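Local coordinates for protein glucose-6-phosphate isomerase (Plasmodium falciparum, PDB 3QKI) that probably interconverts alpha-D-glucose 6-phosphate and beta-D-fructose 6-phosphate, the second step of glycolysis, as a member of the GPI family, at residues A[71-85]-A[359-373]. Numbering follows the deposited sequence.
Sequences QRYSEKTLNKLVEYA and LLALTSFYNSHFFDY
Q71 lays its bent side chain across T363 and hydrogen-bonds to N367, where strand 64-70 gives way to helix 75-87. That helix packs on helix 356-371, which leads into strand 375-380 of the same mixed sheet. This is helix-helix packing beside the mixed sheet of the phosphoglucose isomerase fold, away from the sugar-phosphate site. The short helical axes cross at 102°. N367 ND2 donates to Q71 OE1 at 3.0 Å, nearly straight; OE1 lies close to the amide plane of N367, while the donor is tilted from the Q71 carbonyl plane. A water ties Q71 OE1 and N367 OD1 to R72 N. R72 sits at the centre of an inverse gamma turn. R72 O accepts from Y366 OH at 2.7 Å. The R72 side chain crosses at the edge of the F371 ring, with R72 NH1 3.6 Å from F371 CE2, while NH2 hydrogen-bonds to K42 O. With CG between the backbone N and the carbonyl carbon (chi1 43°), the Y73 ring has Q71 CB over one face and L78 CD1 over the other, and its hydroxyl donates to T363 OG1. T363 OG1 in turn donates to L359 O, one turn earlier in the same helix, which also accepts from T363 N. S74 caps helix 75-87 by accepting from T77 N. T77 CG2 touches the Y366 ring, and T77 OG1 hydrogen-bonds to E39. L81 CD1 is 3.8 Å from Y366 CB. V82 and A85 add methyl contacts with L362. Y84 OH hydrogen-bonds to L543 O. The Y84 and F365 planes are near parallel, 15° apart, but barely overlap; Y84 CE1 lies 3.6 Å from F365 CE2.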
loop_
_atom_site.group_PDB
_atom_site.type_symbol
_atom_site.label_atom_id
_atom_site.label_comp_id
_atom_site.label_asym_id
_atom_site.label_seq_id
_atom_site.Cartn_x
_atom_site.Cartn_y
_atom_site.Cartn_z
ATOM N N GLN A 71 18.625 5.287 -16.078
ATOM C CA GLN A 71 17.508 5.832 -16.848
ATOM C C GLN A 71 17.913 5.775 -18.311
ATOM O O GLN A 71 19.091 5.932 -18.645
ATOM C CB GLN A 71 17.133 7.271 -16.406
ATOM C CG GLN A 71 16.629 7.353 -14.964
ATOM C CD GLN A 71 15.291 6.686 -14.733
ATOM O OE1 GLN A 71 14.474 6.500 -15.639
ATOM N NE2 GLN A 71 15.026 6.346 -13.505
ATOM N N ARG A 72 16.946 5.542 -19.179
ATOM C CA ARG A 72 17.174 5.342 -20.611
ATOM C C ARG A 72 17.441 6.609 -21.436
ATOM O O ARG A 72 16.735 6.919 -22.394
ATOM C CB ARG A 72 16.087 4.428 -21.217
ATOM C CG ARG A 72 15.951 3.094 -20.487
ATOM C CD ARG A 72 15.146 2.100 -21.284
ATOM N NE ARG A 72 15.920 1.616 -22.430
ATOM C CZ ARG A 72 15.442 0.844 -23.401
ATOM N NH1 ARG A 72 14.179 0.458 -23.391
ATOM N NH2 ARG A 72 16.235 0.448 -24.390
ATOM N N TYR A 73 18.489 7.323 -21.067
ATOM C CA TYR A 73 18.932 8.509 -21.780
ATOM C C TYR A 73 20.423 8.696 -21.727
ATOM O O TYR A 73 21.066 8.376 -20.723
ATOM C CB TYR A 73 18.200 9.820 -21.340
ATOM C CG TYR A 73 17.977 10.052 -19.851
ATOM C CD1 TYR A 73 16.704 10.343 -19.355
ATOM C CD2 TYR A 73 19.053 10.146 -18.969
ATOM C CE1 TYR A 73 16.495 10.603 -18.005
ATOM C CE2 TYR A 73 18.856 10.390 -17.614
ATOM C CZ TYR A 73 17.576 10.639 -17.143
ATOM O OH TYR A 73 17.366 10.898 -15.819
ATOM N N SER A 74 20.960 9.269 -22.798
ATOM C CA SER A 74 22.352 9.689 -22.872
ATOM C C SER A 74 22.385 11.081 -22.199
ATOM O O SER A 74 21.320 11.658 -21.920
ATOM C CB SER A 74 22.770 9.819 -24.330
ATOM O OG SER A 74 22.082 10.892 -24.955
ATOM N N GLU A 75 23.581 11.649 -21.974
ATOM C CA GLU A 75 23.678 13.004 -21.428
ATOM C C GLU A 75 23.038 14.011 -22.402
ATOM O O GLU A 75 22.443 15.000 -21.967
ATOM C CB GLU A 75 25.129 13.400 -21.163
ATOM C CG GLU A 75 25.784 12.587 -20.081
ATOM C CD GLU A 75 27.288 12.482 -20.238
ATOM O OE1 GLU A 75 27.764 11.518 -20.886
ATOM O OE2 GLU A 75 27.988 13.388 -19.729
ATOM N N LYS A 76 23.127 13.736 -23.709
ATOM C CA LYS A 76 22.534 14.558 -24.773
ATOM C C LYS A 76 21.007 14.590 -24.671
ATOM O O LYS A 76 20.402 15.646 -24.859
ATOM C CB LYS A 76 22.932 14.001 -26.144
ATOM C CG LYS A 76 23.402 15.052 -27.117
ATOM C CD LYS A 76 24.920 15.186 -27.012
ATOM C CE LYS A 76 25.577 15.249 -28.363
ATOM N NZ LYS A 76 27.019 14.895 -28.298
ATOM N N THR A 77 20.378 13.422 -24.399
ATOM C CA THR A 77 18.911 13.349 -24.251
ATOM C C THR A 77 18.459 14.058 -22.962
ATOM O O THR A 77 17.427 14.729 -22.962
ATOM C CB THR A 77 18.394 11.925 -24.415
ATOM O OG1 THR A 77 18.799 11.444 -25.694
ATOM C CG2 THR A 77 16.854 11.830 -24.306
ATOM N N LEU A 78 19.255 13.962 -21.886
ATOM C CA LEU A 78 18.904 14.663 -20.652
ATOM C C LEU A 78 19.009 16.174 -20.876
ATOM O O LEU A 78 18.184 16.914 -20.369
ATOM C CB LEU A 78 19.761 14.193 -19.457
ATOM C CG LEU A 78 19.349 14.735 -18.073
ATOM C CD1 LEU A 78 17.893 14.433 -17.754
ATOM C CD2 LEU A 78 20.276 14.225 -16.991
ATOM N N ASN A 79 19.991 16.627 -21.683
ATOM C CA ASN A 79 20.131 18.054 -22.024
ATOM C C ASN A 79 18.919 18.531 -22.793
ATOM O O ASN A 79 18.461 19.649 -22.552
ATOM C CB ASN A 79 21.425 18.325 -22.797
ATOM C CG ASN A 79 22.676 18.194 -21.948
ATOM O OD1 ASN A 79 22.629 18.115 -20.712
ATOM N ND2 ASN A 79 23.832 18.126 -22.596
ATOM N N LYS A 80 18.341 17.664 -23.657
ATOM C CA LYS A 80 17.133 18.015 -24.398
ATOM C C LYS A 80 15.944 18.133 -23.449
ATOM O O LYS A 80 15.098 19.010 -23.644
ATOM C CB LYS A 80 16.849 17.023 -25.527
ATOM C CG LYS A 80 15.679 17.412 -26.440
ATOM C CD LYS A 80 15.913 18.714 -27.212
ATOM C CE LYS A 80 17.184 18.748 -28.053
ATOM N NZ LYS A 80 17.328 20.040 -28.752
ATOM N N LEU A 81 15.887 17.259 -22.402
ATOM C CA LEU A 81 14.827 17.335 -21.390
ATOM C C LEU A 81 14.916 18.695 -20.672
ATOM O O LEU A 81 13.886 19.315 -20.425
ATOM C CB LEU A 81 14.926 16.159 -20.395
ATOM C CG LEU A 81 14.285 14.850 -20.873
ATOM C CD1 LEU A 81 14.738 13.686 -20.020
ATOM C CD2 LEU A 81 12.763 14.934 -20.879
ATOM N N VAL A 82 16.153 19.181 -20.403
ATOM C CA VAL A 82 16.396 20.504 -19.792
ATOM C C VAL A 82 15.929 21.620 -20.739
ATOM O O VAL A 82 15.313 22.584 -20.279
ATOM C CB VAL A 82 17.851 20.661 -19.303
ATOM C CG1 VAL A 82 18.146 22.100 -18.847
ATOM C CG2 VAL A 82 18.137 19.659 -18.190
ATOM N N GLU A 83 16.134 21.442 -22.072
ATOM C CA GLU A 83 15.652 22.405 -23.064
ATOM C C GLU A 83 14.127 22.433 -23.053
ATOM O O GLU A 83 13.553 23.501 -23.229
ATOM C CB GLU A 83 16.165 22.091 -24.466
ATOM C CG GLU A 83 17.623 22.472 -24.653
ATOM C CD GLU A 83 18.161 22.111 -26.021
ATOM O OE1 GLU A 83 17.381 22.167 -26.999
ATOM O OE2 GLU A 83 19.361 21.770 -26.116
ATOM N N TYR A 84 13.481 21.271 -22.830
ATOM C CA TYR A 84 12.024 21.200 -22.690
ATOM C C TYR A 84 11.555 21.989 -21.436
ATOM O O TYR A 84 10.618 22.768 -21.538
ATOM C CB TYR A 84 11.528 19.742 -22.671
ATOM C CG TYR A 84 10.039 19.676 -22.437
ATOM C CD1 TYR A 84 9.522 19.499 -21.155
ATOM C CD2 TYR A 84 9.141 19.877 -23.482
ATOM C CE1 TYR A 84 8.150 19.486 -20.927
ATOM C CE2 TYR A 84 7.766 19.892 -23.258
ATOM C CZ TYR A 84 7.276 19.688 -21.981
ATOM O OH TYR A 84 5.933 19.638 -21.756
ATOM N N ALA A 85 12.220 21.813 -20.277
ATOM C CA ALA A 85 11.909 22.565 -19.049
ATOM C C ALA A 85 12.019 24.086 -19.311
ATOM O O ALA A 85 11.149 24.851 -18.872
ATOM C CB ALA A 85 12.856 22.166 -17.933
ATOM N N LEU A 359 15.228 17.472 -12.219
ATOM C CA LEU A 359 15.750 16.312 -12.958
ATOM C C LEU A 359 14.917 15.055 -12.675
ATOM O O LEU A 359 14.701 14.251 -13.577
ATOM C CB LEU A 359 17.224 16.072 -12.607
ATOM C CG LEU A 359 18.215 17.158 -13.105
ATOM C CD1 LEU A 359 19.608 16.922 -12.524
ATOM C CD2 LEU A 359 18.251 17.201 -14.622
ATOM N N LEU A 360 14.408 14.920 -11.442
ATOM C CA LEU A 360 13.547 13.793 -11.055
ATOM C C LEU A 360 12.192 13.904 -11.765
ATOM O O LEU A 360 11.700 12.931 -12.317
ATOM C CB LEU A 360 13.398 13.749 -9.525
ATOM C CG LEU A 360 12.762 12.487 -8.928
ATOM C CD1 LEU A 360 13.544 11.221 -9.333
ATOM C CD2 LEU A 360 12.748 12.554 -7.411
ATOM N N ALA A 361 11.619 15.111 -11.823
ATOM C CA ALA A 361 10.358 15.379 -12.546
ATOM C C ALA A 361 10.539 15.158 -14.052
ATOM O O ALA A 361 9.677 14.550 -14.683
ATOM C CB ALA A 361 9.893 16.835 -12.273
ATOM N N LEU A 362 11.675 15.616 -14.631
ATOM C CA LEU A 362 11.960 15.422 -16.069
ATOM C C LEU A 362 12.067 13.948 -16.428
ATOM O O LEU A 362 11.568 13.537 -17.466
ATOM C CB LEU A 362 13.229 16.169 -16.504
ATOM C CG LEU A 362 13.131 17.709 -16.603
ATOM C CD1 LEU A 362 14.520 18.317 -16.731
ATOM C CD2 LEU A 362 12.304 18.121 -17.771
ATOM N N THR A 363 12.694 13.150 -15.534
ATOM C CA THR A 363 12.862 11.703 -15.695
ATOM C C THR A 363 11.489 11.031 -15.708
ATOM O O THR A 363 11.217 10.216 -16.585
ATOM C CB THR A 363 13.764 11.172 -14.582
ATOM O OG1 THR A 363 15.055 11.782 -14.701
ATOM C CG2 THR A 363 13.905 9.679 -14.605
ATOM N N SER A 364 10.633 11.377 -14.735
ATOM C CA SER A 364 9.278 10.844 -14.602
ATOM C C SER A 364 8.447 11.160 -15.865
ATOM O O SER A 364 7.771 10.277 -16.395
ATOM C CB SER A 364 8.628 11.442 -13.366
ATOM O OG SER A 364 7.301 10.980 -13.158
ATOM N N PHE A 365 8.503 12.417 -16.331
ATOM C CA PHE A 365 7.823 12.923 -17.523
ATOM C C PHE A 365 8.289 12.153 -18.761
ATOM O O PHE A 365 7.467 11.731 -19.567
ATOM C CB PHE A 365 8.109 14.439 -17.667
ATOM C CG PHE A 365 7.613 15.065 -18.948
ATOM C CD1 PHE A 365 6.264 15.356 -19.126
ATOM C CD2 PHE A 365 8.499 15.371 -19.980
ATOM C CE1 PHE A 365 5.809 15.944 -20.314
ATOM C CE2 PHE A 365 8.042 15.928 -21.176
ATOM C CZ PHE A 365 6.699 16.211 -21.338
ATOM N N TYR A 366 9.625 11.972 -18.902
ATOM C CA TYR A 366 10.256 11.251 -20.001
ATOM C C TYR A 366 9.767 9.782 -20.064
ATOM O O TYR A 366 9.286 9.344 -21.109
ATOM C CB TYR A 366 11.777 11.316 -19.799
ATOM C CG TYR A 366 12.600 10.581 -20.829
ATOM C CD1 TYR A 366 12.817 11.125 -22.095
ATOM C CD2 TYR A 366 13.255 9.395 -20.509
ATOM C CE1 TYR A 366 13.607 10.473 -23.038
ATOM C CE2 TYR A 366 14.050 8.730 -21.446
ATOM C CZ TYR A 366 14.231 9.281 -22.706
ATOM O OH TYR A 366 15.020 8.635 -23.624
ATOM N N ASN A 367 9.843 9.056 -18.933
ATOM C CA ASN A 367 9.378 7.659 -18.848
ATOM C C ASN A 367 7.920 7.512 -19.183
ATOM O O ASN A 367 7.547 6.590 -19.918
ATOM C CB ASN A 367 9.660 7.074 -17.469
ATOM C CG ASN A 367 11.115 6.775 -17.261
ATOM O OD1 ASN A 367 11.860 6.600 -18.215
ATOM N ND2 ASN A 367 11.555 6.732 -16.008
ATOM N N SER A 368 7.092 8.418 -18.673
ATOM C CA SER A 368 5.650 8.351 -18.928
ATOM C C SER A 368 5.301 8.740 -20.374
ATOM O O SER A 368 4.546 8.024 -21.036
ATOM C CB SER A 368 4.895 9.237 -17.939
ATOM O OG SER A 368 3.515 9.345 -18.280
ATOM N N HIS A 369 5.822 9.890 -20.858
ATOM C CA HIS A 369 5.483 10.354 -22.197
ATOM C C HIS A 369 6.103 9.608 -23.361
ATOM O O HIS A 369 5.407 9.325 -24.329
ATOM C CB HIS A 369 5.671 11.875 -22.340
ATOM C CG HIS A 369 4.511 12.645 -21.794
ATOM N ND1 HIS A 369 3.746 13.464 -22.606
ATOM C CD2 HIS A 369 3.983 12.649 -20.544
ATOM C CE1 HIS A 369 2.784 13.938 -21.834
ATOM N NE2 HIS A 369 2.882 13.474 -20.588
ATOM N N PHE A 370 7.396 9.310 -23.280
ATOM C CA PHE A 370 8.149 8.705 -24.378
ATOM C C PHE A 370 8.284 7.179 -24.354
ATOM O O PHE A 370 8.502 6.569 -25.401
ATOM C CB PHE A 370 9.478 9.448 -24.570
ATOM C CG PHE A 370 9.227 10.930 -24.674
ATOM C CD1 PHE A 370 8.532 11.459 -25.758
ATOM C CD2 PHE A 370 9.566 11.785 -23.633
ATOM C CE1 PHE A 370 8.214 12.813 -25.808
ATOM C CE2 PHE A 370 9.259 13.142 -23.693
ATOM C CZ PHE A 370 8.568 13.642 -24.770
ATOM N N PHE A 371 8.066 6.564 -23.203
ATOM C CA PHE A 371 8.139 5.103 -23.082
ATOM C C PHE A 371 6.792 4.516 -22.714
ATOM O O PHE A 371 6.639 3.292 -22.695
ATOM C CB PHE A 371 9.205 4.715 -22.051
ATOM C CG PHE A 371 10.605 4.795 -22.588
ATOM C CD1 PHE A 371 11.269 6.017 -22.672
ATOM C CD2 PHE A 371 11.272 3.648 -23.003
ATOM C CE1 PHE A 371 12.564 6.093 -23.187
ATOM C CE2 PHE A 371 12.579 3.724 -23.496
ATOM C CZ PHE A 371 13.208 4.948 -23.603
ATOM N N ASP A 372 5.822 5.391 -22.396
ATOM C CA ASP A 372 4.469 5.021 -21.998
ATOM C C ASP A 372 4.445 4.177 -20.716
ATOM O O ASP A 372 3.616 3.260 -20.568
ATOM C CB ASP A 372 3.688 4.406 -23.180
ATOM C CG ASP A 372 2.221 4.772 -23.203
ATOM O OD1 ASP A 372 1.398 3.869 -23.396
ATOM O OD2 ASP A 372 1.902 5.980 -23.059
ATOM N N TYR A 373 5.390 4.466 -19.801
ATOM C CA TYR A 373 5.491 3.825 -18.481
ATOM C C TYR A 373 4.602 4.611 -17.514
ATOM O O TYR A 373 4.995 5.654 -16.980
ATOM C CB TYR A 373 6.948 3.771 -18.000
ATOM C CG TYR A 373 7.862 2.904 -18.848
ATOM C CD1 TYR A 373 7.351 1.868 -19.631
ATOM C CD2 TYR A 373 9.238 3.105 -18.852
ATOM C CE1 TYR A 373 8.187 1.067 -20.405
ATOM C CE2 TYR A 373 10.084 2.301 -19.613
ATOM C CZ TYR A 373 9.551 1.293 -20.399
ATOM O OH TYR A 373 10.367 0.506 -21.177
HETATM O O HOH W 1 14.228 5.749 -18.184
HETATM O O HOH W 2 12.716 -0.610 -20.993
#